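Local coordinates for PTS-dependent dihydroxyacetone kinase operon regulatory protein (Escherichia coli, PDB 4LRZ) that activates transcription of the dhaKLM operon from a sigma-70 promoter and represses its own gene, with DhaK and DhaL-ADP binding to it as partners, at residues T160-A164 with L177-A182; M212-I217 with I228-A232; V235-D239 with F275-Q280; A284-L288 with I300-V306. One frame throughout, in Å; residues are numbered along the deposited sequence.

Contact 1: T160-A164 with L177-A182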
loop_
_atom_site.group_PDB
_atom_site.type_symbol
_atom_site.label_atom_id
_atom_site.label_comp_id
_atom_site.label_asym_id
_atom_site.label_seq_id
_atom_site.Cartn_x
_atom_site.Cartn_y
_atom_site.Cartn_z
ATOM N N THR F 160 17.155 -1.983 -6.899
ATOM C CA THR F 160 17.517 -3.361 -6.514
ATOM C C THR F 160 17.921 -3.366 -5.048
ATOM O O THR F 160 18.589 -2.444 -4.585
ATOM C CB THR F 160 18.742 -3.891 -7.334
ATOM O OG1 THR F 160 18.369 -4.036 -8.704
ATOM C CG2 THR F 160 19.207 -5.257 -6.798
ATOM N N ILE F 161 17.538 -4.420 -4.319
ATOM C CA ILE F 161 17.939 -4.565 -2.915
ATOM C C ILE F 161 18.903 -5.711 -2.902
ATOM O O ILE F 161 18.594 -6.785 -3.400
ATOM C CB ILE F 161 16.744 -4.922 -1.955
ATOM C CG1 ILE F 161 15.649 -3.846 -2.001
ATOM C CG2 ILE F 161 17.212 -5.105 -0.468
ATOM C CD1 ILE F 161 16.055 -2.464 -1.433
ATOM N N ALA F 162 20.054 -5.503 -2.297
ATOM C CA ALA F 162 21.025 -6.563 -2.209
ATOM C C ALA F 162 21.643 -6.701 -0.810
ATOM O O ALA F 162 21.693 -5.731 -0.021
ATOM C CB ALA F 162 22.159 -6.341 -3.267
ATOM N N LEU F 163 22.143 -7.912 -0.578
ATOM C CA LEU F 163 22.818 -8.324 0.614
ATOM C C LEU F 163 24.131 -9.010 0.196
ATOM O O LEU F 163 24.114 -9.979 -0.559
ATOM C CB LEU F 163 21.934 -9.309 1.368
ATOM C CG LEU F 163 22.403 -9.952 2.678
ATOM C CD1 LEU F 163 21.184 -10.225 3.578
ATOM C CD2 LEU F 163 23.222 -11.212 2.464
ATOM N N ALA F 164 25.257 -8.501 0.715
ATOM C CA ALA F 164 26.600 -9.002 0.418
ATOM C C ALA F 164 27.185 -9.611 1.686
ATOM O O ALA F 164 27.048 -9.026 2.763
ATOM C CB ALA F 164 27.490 -7.871 -0.062
ATOM N N LEU F 177 14.875 -12.760 2.076
ATOM C CA LEU F 177 14.899 -11.490 2.785
ATOM C C LEU F 177 14.986 -10.273 1.861
ATOM O O LEU F 177 14.266 -9.290 2.050
ATOM C CB LEU F 177 16.027 -11.467 3.813
ATOM C CG LEU F 177 16.195 -10.132 4.577
ATOM C CD1 LEU F 177 15.042 -9.819 5.544
ATOM C CD2 LEU F 177 17.493 -10.129 5.340
ATOM N N THR F 178 15.878 -10.333 0.853
ATOM C CA THR F 178 15.986 -9.249 -0.121
ATOM C C THR F 178 14.669 -9.187 -0.898
ATOM O O THR F 178 14.134 -8.109 -1.112
ATOM C CB THR F 178 17.248 -9.360 -1.080
ATOM O OG1 THR F 178 17.042 -10.384 -2.060
ATOM C CG2 THR F 178 18.517 -9.652 -0.300
ATOM N N LEU F 179 14.132 -10.346 -1.280
ATOM C CA LEU F 179 12.850 -10.369 -1.953
ATOM C C LEU F 179 11.700 -9.701 -1.169
ATOM O O LEU F 179 10.946 -8.844 -1.670
ATOM C CB LEU F 179 12.501 -11.814 -2.325
ATOM C CG LEU F 179 11.127 -12.186 -2.866
ATOM C CD1 LEU F 179 10.986 -11.814 -4.304
ATOM C CD2 LEU F 179 10.934 -13.640 -2.716
ATOM N N ALA F 180 11.579 -10.062 0.081
ATOM C CA ALA F 180 10.509 -9.523 0.897
ATOM C C ALA F 180 10.678 -8.016 1.112
ATOM O O ALA F 180 9.679 -7.279 1.138
ATOM C CB ALA F 180 10.490 -10.268 2.220
ATOM N N ILE F 181 11.926 -7.562 1.294
ATOM C CA ILE F 181 12.220 -6.128 1.437
ATOM C C ILE F 181 11.983 -5.389 0.117
ATOM O O ILE F 181 11.350 -4.349 0.115
ATOM C CB ILE F 181 13.609 -5.859 1.965
ATOM C CG1 ILE F 181 13.705 -6.312 3.415
ATOM C CG2 ILE F 181 13.965 -4.400 1.881
ATOM C CD1 ILE F 181 15.143 -6.401 3.888
ATOM N N ALA F 182 12.407 -5.955 -1.008
ATOM C CA ALA F 182 12.074 -5.302 -2.316
ATOM C C ALA F 182 10.599 -5.202 -2.506
ATOM O O ALA F 182 10.092 -4.165 -2.916
ATOM C CB ALA F 182 12.738 -5.994 -3.585
#
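A buried helix-on-sheet contact in the GAF domain: the strand segment Thr160-Ala164, in the middle of the five-stranded antiparallel sheet, is covered by the first turns of the long helix 174-211. The axes of the two segments come within 7.9 Å and run nearly antiparallel, at 152°. Ile161 and Leu163, two apart on the strand, both point at the helix, which answers with Thr178, Ile181 and Ala182, residues spaced three and four apart on one side. Ile161 has the most surface covered: its CG1 lies 3.9 Å from CB of Ala182 and its CG2 4.1 Å from CG2 of Ile181, while its carbonyl O sits 3.7 Å from CB of Thr178. Leu163 holds the other end, with CB 3.8 Å from CG2 of Thr178 and CD1 4.1 Å from CD2 of Leu177. Thr178 thus offers its methyl to the strand, and its OG1 bonds to Thr148 OG1 and Leu175 O. The strand is hydrogen-bonded on its two sides to strands 74-79 and 143-151. Leu61 of helix 51-66 packs on both Ile161 and Ile181, and Leu177, Leu179, Ala180 and Ile181 also meet the second subunit, so this start of helix 174-211 lies between sheet and second subunit.

Contact 2: M212-I217 with I228-A232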
loop_
_atom_site.group_PDB
_atom_site.type_symbol
_atom_site.label_atom_id
_atom_site.label_comp_id
_atom_site.label_asym_id
_atom_site.label_seq_id
_atom_site.Cartn_x
_atom_site.Cartn_y
_atom_site.Cartn_z
ATOM N N MET F 212 -20.292 24.953 -8.363
ATOM C CA MET F 212 -21.636 24.635 -8.863
ATOM C C MET F 212 -22.701 25.572 -8.312
ATOM O O MET F 212 -22.432 26.323 -7.398
ATOM C CB MET F 212 -22.016 23.180 -8.582
ATOM C CG MET F 212 -22.505 22.900 -7.192
ATOM S SD MET F 212 -22.357 21.129 -6.853
ATOM C CE MET F 212 -22.039 21.131 -5.144
ATOM N N ASP F 213 -23.912 25.485 -8.851
ATOM C CA ASP F 213 -25.017 26.354 -8.417
ATOM C C ASP F 213 -25.808 25.833 -7.251
ATOM O O ASP F 213 -26.193 26.596 -6.386
ATOM C CB ASP F 213 -25.983 26.654 -9.564
ATOM C CG ASP F 213 -25.499 27.784 -10.463
ATOM O OD1 ASP F 213 -24.601 28.560 -10.052
ATOM O OD2 ASP F 213 -26.017 27.887 -11.593
ATOM N N ASP F 214 -26.044 24.538 -7.205
ATOM C CA ASP F 214 -26.865 23.991 -6.146
ATOM C C ASP F 214 -26.130 24.073 -4.827
ATOM O O ASP F 214 -24.906 23.989 -4.796
ATOM C CB ASP F 214 -27.222 22.535 -6.451
ATOM C CG ASP F 214 -28.130 22.396 -7.671
ATOM O OD1 ASP F 214 -29.115 23.181 -7.771
ATOM O OD2 ASP F 214 -27.839 21.520 -8.531
ATOM N N GLY F 215 -26.882 24.253 -3.749
ATOM C CA GLY F 215 -26.370 24.011 -2.408
ATOM C C GLY F 215 -26.256 22.514 -2.204
ATOM O O GLY F 215 -27.057 21.754 -2.749
ATOM N N VAL F 216 -25.255 22.076 -1.457
ATOM C CA VAL F 216 -25.153 20.654 -1.130
ATOM C C VAL F 216 -24.683 20.332 0.278
ATOM O O VAL F 216 -23.782 20.987 0.827
ATOM C CB VAL F 216 -24.476 19.744 -2.249
ATOM C CG1 VAL F 216 -23.849 20.545 -3.348
ATOM C CG2 VAL F 216 -23.527 18.666 -1.662
ATOM N N ILE F 217 -25.332 19.328 0.854
ATOM C CA ILE F 217 -25.008 18.807 2.157
ATOM C C ILE F 217 -24.954 17.313 1.962
ATOM O O ILE F 217 -25.805 16.742 1.277
ATOM C CB ILE F 217 -26.128 19.163 3.150
ATOM C CG1 ILE F 217 -26.049 20.633 3.505
ATOM C CG2 ILE F 217 -25.970 18.434 4.452
ATOM C CD1 ILE F 217 -27.388 21.320 3.436
ATOM N N ILE F 228 -20.285 20.134 2.779
ATOM C CA ILE F 228 -21.297 21.170 2.612
ATOM C C ILE F 228 -20.646 22.327 1.860
ATOM O O ILE F 228 -19.528 22.734 2.191
ATOM C CB ILE F 228 -21.852 21.632 3.996
ATOM C CG1 ILE F 228 -22.981 22.634 3.827
ATOM C CG2 ILE F 228 -20.740 22.240 4.891
ATOM C CD1 ILE F 228 -23.684 22.976 5.149
ATOM N N ASN F 229 -21.306 22.855 0.839
ATOM C CA ASN F 229 -20.699 23.966 0.100
ATOM C C ASN F 229 -21.168 25.309 0.651
ATOM O O ASN F 229 -22.084 25.330 1.463
ATOM C CB ASN F 229 -20.814 23.848 -1.436
ATOM C CG ASN F 229 -22.256 23.903 -1.970
ATOM O OD1 ASN F 229 -22.448 23.787 -3.178
ATOM N ND2 ASN F 229 -23.247 23.992 -1.103
ATOM N N ALA F 230 -20.520 26.403 0.248
ATOM C CA ALA F 230 -20.883 27.743 0.728
ATOM C C ALA F 230 -22.376 28.033 0.606
ATOM O O ALA F 230 -22.979 28.555 1.535
ATOM C CB ALA F 230 -20.046 28.836 0.007
ATOM N N GLN F 231 -22.949 27.653 -0.534
ATOM C CA GLN F 231 -24.340 27.905 -0.881
ATOM C C GLN F 231 -25.311 27.255 0.112
ATOM O O GLN F 231 -26.302 27.880 0.521
ATOM C CB GLN F 231 -24.629 27.414 -2.317
ATOM C CG GLN F 231 -23.686 27.932 -3.448
ATOM C CD GLN F 231 -22.320 27.195 -3.568
ATOM O OE1 GLN F 231 -21.467 27.249 -2.665
ATOM N NE2 GLN F 231 -22.105 26.536 -4.719
ATOM N N ALA F 232 -25.042 26.006 0.496
ATOM C CA ALA F 232 -25.923 25.293 1.429
ATOM C C ALA F 232 -25.814 25.865 2.847
ATOM O O ALA F 232 -26.772 25.840 3.623
ATOM C CB ALA F 232 -25.613 23.830 1.443
#
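Gln231, Ile217 and Asn229 bury the most surface where the start of the PAS domain's first strand meets the turn leading into helix 230-235. Gln231, in the first turn of that helix, reaches back to the loop after helix 174-211: its NE2 makes a weak hydrogen bond of 2.7 Å to Met212 O, and its CB rests 3.8 Å from CA of Gly215. Gly215 lies so near Ala232, CA to CA 4.1 Å, that a side chain there would press tightly on the helix. Ile217 forms an antiparallel non-hydrogen-bonded pair with Ile228, the last residue of strand 225-228. Ile217 CG1 is 3.7 Å from Ile228 CG1, and Ile217 CD1 is 3.7 Å from Ala232 CB. Asn229 occupies the N-cap position, and its backbone N donates a 3.1 Å hydrogen bond to Val216 O, which is also approached by Ile228 CA at 3.1 Å. Here the chain leaves the sheet for the helix. On its other side, strand 215-219 is hydrogen-bonded to strand 296-304, through Gly215 with Leu303 and Ile217 with Leu301, while just beyond the long helix Asp213 N bonds to Asp214 of the second subunit, and Asp214 in turn to Asp213 of that subunit.

Contact 3: V235-D239 with F275-Q280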
loop_
_atom_site.group_PDB
_atom_site.type_symbol
_atom_site.label_atom_id
_atom_site.label_comp_id
_atom_site.label_asym_id
_atom_site.label_seq_id
_atom_site.Cartn_x
_atom_site.Cartn_y
_atom_site.Cartn_z
ATOM N N VAL F 235 -27.805 29.346 3.230
ATOM C CA VAL F 235 -29.245 29.049 3.192
ATOM C C VAL F 235 -29.756 28.379 4.475
ATOM O O VAL F 235 -30.700 28.868 5.100
ATOM C CB VAL F 235 -29.612 28.202 1.972
ATOM C CG1 VAL F 235 -31.008 27.659 2.109
ATOM C CG2 VAL F 235 -29.461 29.008 0.674
ATOM N N LEU F 236 -29.117 27.287 4.881
ATOM C CA LEU F 236 -29.521 26.549 6.073
ATOM C C LEU F 236 -28.910 27.138 7.329
ATOM O O LEU F 236 -28.958 26.524 8.397
ATOM C CB LEU F 236 -29.119 25.075 5.955
ATOM C CG LEU F 236 -29.748 24.312 4.795
ATOM C CD1 LEU F 236 -29.358 22.884 4.900
ATOM C CD2 LEU F 236 -31.266 24.462 4.787
ATOM N N ARG F 237 -28.360 28.340 7.193
ATOM C CA ARG F 237 -27.582 28.980 8.238
ATOM C C ARG F 237 -26.818 28.007 9.169
ATOM O O ARG F 237 -27.014 27.975 10.392
ATOM C CB ARG F 237 -28.440 29.984 8.990
ATOM C CG ARG F 237 -28.785 31.213 8.142
ATOM C CD ARG F 237 -29.523 32.256 8.942
ATOM N NE ARG F 237 -30.644 31.672 9.681
ATOM C CZ ARG F 237 -30.686 31.525 11.007
ATOM N NH1 ARG F 237 -29.666 31.922 11.779
ATOM N NH2 ARG F 237 -31.763 30.975 11.560
ATOM N N LEU F 238 -25.958 27.199 8.553
ATOM C CA LEU F 238 -25.011 26.377 9.287
ATOM C C LEU F 238 -23.612 26.966 9.194
ATOM O O LEU F 238 -23.281 27.659 8.224
ATOM C CB LEU F 238 -25.024 24.927 8.784
ATOM C CG LEU F 238 -26.191 24.032 9.223
ATOM C CD1 LEU F 238 -25.980 22.574 8.738
ATOM C CD2 LEU F 238 -26.415 24.085 10.748
ATOM N N ASP F 239 -22.807 26.709 10.224
ATOM C CA ASP F 239 -21.408 27.121 10.214
ATOM C C ASP F 239 -20.633 26.417 9.111
ATOM O O ASP F 239 -20.571 25.180 9.048
ATOM C CB ASP F 239 -20.714 26.885 11.551
ATOM C CG ASP F 239 -19.230 27.259 11.506
ATOM O OD1 ASP F 239 -18.766 27.872 10.519
ATOM O OD2 ASP F 239 -18.510 26.945 12.463
ATOM N N PHE F 275 -37.414 23.932 6.262
ATOM C CA PHE F 275 -36.401 23.611 7.280
ATOM C C PHE F 275 -36.460 24.475 8.546
ATOM O O PHE F 275 -37.062 25.550 8.555
ATOM C CB PHE F 275 -34.996 23.744 6.684
ATOM C CG PHE F 275 -34.685 22.746 5.626
ATOM C CD1 PHE F 275 -34.074 21.548 5.954
ATOM C CD2 PHE F 275 -34.985 23.013 4.297
ATOM C CE1 PHE F 275 -33.772 20.619 4.974
ATOM C CE2 PHE F 275 -34.694 22.089 3.303
ATOM C CZ PHE F 275 -34.083 20.888 3.642
ATOM N N GLU F 276 -35.793 23.991 9.597
ATOM C CA GLU F 276 -35.574 24.743 10.835
ATOM C C GLU F 276 -34.091 24.815 11.258
ATOM O O GLU F 276 -33.455 23.790 11.536
ATOM C CB GLU F 276 -36.416 24.161 11.977
ATOM C CG GLU F 276 -36.091 24.758 13.354
ATOM C CD GLU F 276 -37.013 24.266 14.465
ATOM O OE1 GLU F 276 -37.459 25.115 15.276
ATOM O OE2 GLU F 276 -37.283 23.041 14.531
ATOM N N SER F 277 -33.561 26.039 11.318
ATOM C CA SER F 277 -32.200 26.300 11.811
ATOM C C SER F 277 -32.263 27.198 13.048
ATOM O O SER F 277 -32.843 28.288 12.975
ATOM C CB SER F 277 -31.360 26.984 10.722
ATOM O OG SER F 277 -31.555 26.370 9.457
ATOM N N GLN F 278 -31.659 26.749 14.160
ATOM C CA GLN F 278 -31.785 27.398 15.497
ATOM C C GLN F 278 -32.991 28.349 15.665
ATOM O O GLN F 278 -32.841 29.581 15.682
ATOM C CB GLN F 278 -30.483 28.102 15.940
ATOM C CG GLN F 278 -29.198 27.340 15.681
ATOM C CD GLN F 278 -28.453 27.873 14.467
ATOM O OE1 GLN F 278 -27.984 29.015 14.465
ATOM N NE2 GLN F 278 -28.338 27.045 13.428
ATOM N N HIS F 279 -34.176 27.750 15.810
ATOM C CA HIS F 279 -35.478 28.461 15.861
ATOM C C HIS F 279 -35.782 29.404 14.672
ATOM O O HIS F 279 -35.917 30.616 14.860
ATOM C CB HIS F 279 -35.753 29.137 17.238
ATOM C CG HIS F 279 -34.650 28.981 18.249
ATOM N ND1 HIS F 279 -33.688 29.949 18.465
ATOM C CD2 HIS F 279 -34.368 27.976 19.115
ATOM C CE1 HIS F 279 -32.858 29.542 19.409
ATOM N NE2 HIS F 279 -33.248 28.348 19.820
ATOM N N GLN F 280 -35.883 28.845 13.458
ATOM C CA GLN F 280 -36.193 29.634 12.246
ATOM C C GLN F 280 -36.476 28.816 10.962
ATOM O O GLN F 280 -35.749 27.868 10.645
ATOM C CB GLN F 280 -35.084 30.652 11.970
ATOM C CG GLN F 280 -35.594 31.981 11.439
ATOM C CD GLN F 280 -34.937 32.346 10.125
ATOM O OE1 GLN F 280 -33.990 33.132 10.087
ATOM N NE2 GLN F 280 -35.423 31.751 9.035
#
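In the PAS fold, the loop that follows helix 230-235 is pinned here against the end of the edge strand 271-276 and the turn leading to strand 281-293. The apolar part is buried. Leu236, the first residue after the helix to leave helical geometry, sends CD2 over one face of the Phe275 ring in a CH-pi contact, 4.1 Å from the ring centroid and 18° off the normal, with 3.9 Å between Leu236 CD2 and Phe275 CG. Leu252, Leu303 and Pro255 pack around this pair, placing it in the domain core. Hydrogen bonding takes over toward the surface. Ser277 OG donates to Leu236 O at 2.8 Å, and Gln278 NE2 makes a weak bond of 3.4 Å to Arg237 O, so two successive carbonyls of the loop are held by two successive side chains of the turn. The turn itself is closed by the backbone bond from Ser277 N to Gln280 O, 2.9 Å. Outermost comes Arg237, which has the largest area covered by the contact although it remains exposed. Its side chain lies along the turn, with NH2 3.2 Å from Ser277 O, and the edge of its guanidinium meets the aliphatic part of Gln280, where Arg237 NH2 stands 3.4 Å from Gln280 CB.

Contact 4: A284-L288 with I300-V306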
loop_
_atom_site.group_PDB
_atom_site.type_symbol
_atom_site.label_atom_id
_atom_site.label_comp_id
_atom_site.label_asym_id
_atom_site.label_seq_id
_atom_site.Cartn_x
_atom_site.Cartn_y
_atom_site.Cartn_z
ATOM N N ALA F 284 -37.462 25.806 0.662
ATOM C CA ALA F 284 -36.528 25.397 -0.399
ATOM C C ALA F 284 -37.070 24.276 -1.272
ATOM O O ALA F 284 -37.980 23.539 -0.877
ATOM C CB ALA F 284 -35.182 24.972 0.204
ATOM N N VAL F 285 -36.499 24.165 -2.465
ATOM C CA VAL F 285 -36.757 23.040 -3.349
ATOM C C VAL F 285 -35.516 22.137 -3.338
ATOM O O VAL F 285 -34.391 22.598 -3.532
ATOM C CB VAL F 285 -37.179 23.496 -4.777
ATOM C CG1 VAL F 285 -36.381 24.721 -5.223
ATOM C CG2 VAL F 285 -37.057 22.356 -5.793
ATOM N N ILE F 286 -35.732 20.855 -3.078
ATOM C CA ILE F 286 -34.633 19.966 -2.787
ATOM C C ILE F 286 -34.609 18.766 -3.708
ATOM O O ILE F 286 -35.587 18.490 -4.387
ATOM C CB ILE F 286 -34.704 19.469 -1.337
ATOM C CG1 ILE F 286 -35.846 18.469 -1.179
ATOM C CG2 ILE F 286 -34.855 20.638 -0.382
ATOM C CD1 ILE F 286 -35.647 17.463 -0.100
ATOM N N THR F 287 -33.474 18.068 -3.716
ATOM C CA THR F 287 -33.339 16.708 -4.256
ATOM C C THR F 287 -32.612 15.886 -3.213
ATOM O O THR F 287 -31.700 16.379 -2.557
ATOM C CB THR F 287 -32.563 16.679 -5.603
ATOM O OG1 THR F 287 -33.443 17.054 -6.673
ATOM C CG2 THR F 287 -32.012 15.290 -5.913
ATOM N N LEU F 288 -33.035 14.647 -3.028
ATOM C CA LEU F 288 -32.337 13.752 -2.119
ATOM C C LEU F 288 -31.820 12.571 -2.878
ATOM O O LEU F 288 -32.585 11.834 -3.464
ATOM C CB LEU F 288 -33.220 13.261 -0.968
ATOM C CG LEU F 288 -32.413 12.346 -0.030
ATOM C CD1 LEU F 288 -31.715 13.162 1.040
ATOM C CD2 LEU F 288 -33.285 11.285 0.612
ATOM N N ILE F 300 -26.966 12.492 -0.309
ATOM C CA ILE F 300 -26.685 13.842 -0.749
ATOM C C ILE F 300 -27.985 14.610 -0.836
ATOM O O ILE F 300 -28.970 14.099 -1.364
ATOM C CB ILE F 300 -26.012 13.909 -2.103
ATOM C CG1 ILE F 300 -24.638 13.261 -2.033
ATOM C CG2 ILE F 300 -25.888 15.404 -2.536
ATOM C CD1 ILE F 300 -23.927 13.263 -3.372
ATOM N N LEU F 301 -27.976 15.824 -0.304
ATOM C CA LEU F 301 -29.121 16.709 -0.381
ATOM C C LEU F 301 -28.719 17.959 -1.098
ATOM O O LEU F 301 -27.774 18.643 -0.686
ATOM C CB LEU F 301 -29.656 17.026 1.012
ATOM C CG LEU F 301 -30.758 18.069 1.144
ATOM C CD1 LEU F 301 -32.079 17.528 0.600
ATOM C CD2 LEU F 301 -30.910 18.468 2.580
ATOM N N LEU F 302 -29.423 18.239 -2.183
ATOM C CA LEU F 302 -29.209 19.449 -2.951
ATOM C C LEU F 302 -30.313 20.473 -2.762
ATOM O O LEU F 302 -31.503 20.151 -2.770
ATOM C CB LEU F 302 -29.041 19.146 -4.433
ATOM C CG LEU F 302 -27.851 18.251 -4.714
ATOM C CD1 LEU F 302 -28.321 16.856 -4.979
ATOM C CD2 LEU F 302 -27.173 18.752 -5.914
ATOM N N LEU F 303 -29.896 21.717 -2.583
ATOM C CA LEU F 303 -30.824 22.794 -2.402
ATOM C C LEU F 303 -30.759 23.570 -3.676
ATOM O O LEU F 303 -29.738 24.175 -4.008
ATOM C CB LEU F 303 -30.452 23.661 -1.202
ATOM C CG LEU F 303 -30.168 22.915 0.103
ATOM C CD1 LEU F 303 -29.507 23.844 1.114
ATOM C CD2 LEU F 303 -31.427 22.280 0.680
ATOM N N HIS F 304 -31.863 23.512 -4.404
ATOM C CA HIS F 304 -31.967 24.120 -5.714
ATOM C C HIS F 304 -32.317 25.596 -5.531
ATOM O O HIS F 304 -33.169 25.938 -4.721
ATOM C CB HIS F 304 -33.010 23.377 -6.574
ATOM C CG HIS F 304 -32.751 21.901 -6.710
ATOM N ND1 HIS F 304 -31.747 21.383 -7.508
ATOM C CD2 HIS F 304 -33.379 20.832 -6.165
ATOM C CE1 HIS F 304 -31.767 20.064 -7.445
ATOM N NE2 HIS F 304 -32.745 19.704 -6.635
ATOM N N PRO F 305 -31.617 26.479 -6.250
ATOM C CA PRO F 305 -31.949 27.901 -6.123
ATOM C C PRO F 305 -33.245 28.215 -6.893
ATOM O O PRO F 305 -33.437 27.682 -7.989
ATOM C CB PRO F 305 -30.726 28.603 -6.736
ATOM C CG PRO F 305 -30.102 27.571 -7.663
ATOM C CD PRO F 305 -30.460 26.224 -7.134
ATOM N N VAL F 306 -34.129 29.040 -6.317
ATOM C CA VAL F 306 -35.448 29.324 -6.945
ATOM C C VAL F 306 -35.438 30.503 -7.959
ATOM O O VAL F 306 -34.930 31.601 -7.689
ATOM C CB VAL F 306 -36.629 29.513 -5.891
ATOM C CG1 VAL F 306 -38.008 29.177 -6.519
ATOM C CG2 VAL F 306 -36.392 28.680 -4.615
#
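Val285 O opens the pairing of these two antiparallel strands by accepting a 2.8 Å hydrogen bond from His304 N, while Val285 CG1 touches CG2 of Val306 at 4.0 Å. Ile286, in a non-hydrogen-bonded pair with Leu303, turns to the other face, where its CD1 lies 3.6 Å from CD1 of Leu301 and its CG2 3.9 Å from CD2 of Leu303; Leu258 of helix 256-264 and Phe275 cover this side. Thr287 is the best-bonded residue: its N to Leu302 O and Leu302 N to its O are both 3.0 Å. Its OG1 shares a 2.7 Å hydrogen bond with His304 NE2 and is also bonded by His270 N, and Asp214 holds His304 ND1. Leu288 pairs with Leu301 and returns to the Leu258 side, its CD1 4.4 Å from Leu301 CB. The segments belong to the hairpin 281-293/296-304, the last two strands in sequence and neighbours in the antiparallel 2-1-5-4-3 sheet characteristic of the PAS fold, an order this chain's GAF sheet shares.

In the fold
GAF and PAS domains here belong to the regulator's N-terminal sensor region. Contact 1 stands apart in the GAF domain, its centre 52 to 60 Å from the others, and helix 174-211 leads from it to the PAS domain. Contacts 2, 3 and 4 share one PAS sheet: strands 215-219 and 296-304 join contacts 2 and 4, and contact 3 enters the same core through Leu236 on Leu303. Contacts 1, 2 and 4 are buried and reach the second subunit; contact 3 is partly buried and touches no other chain. Contact 1 is side-chain packing, contact 4 mainly backbone pairing; contact 2 mixes a backbone bond, apolar packing and a weak side-chain bond, and in contact 3 Ser277 and, weakly, Gln278 hold loop carbonyls.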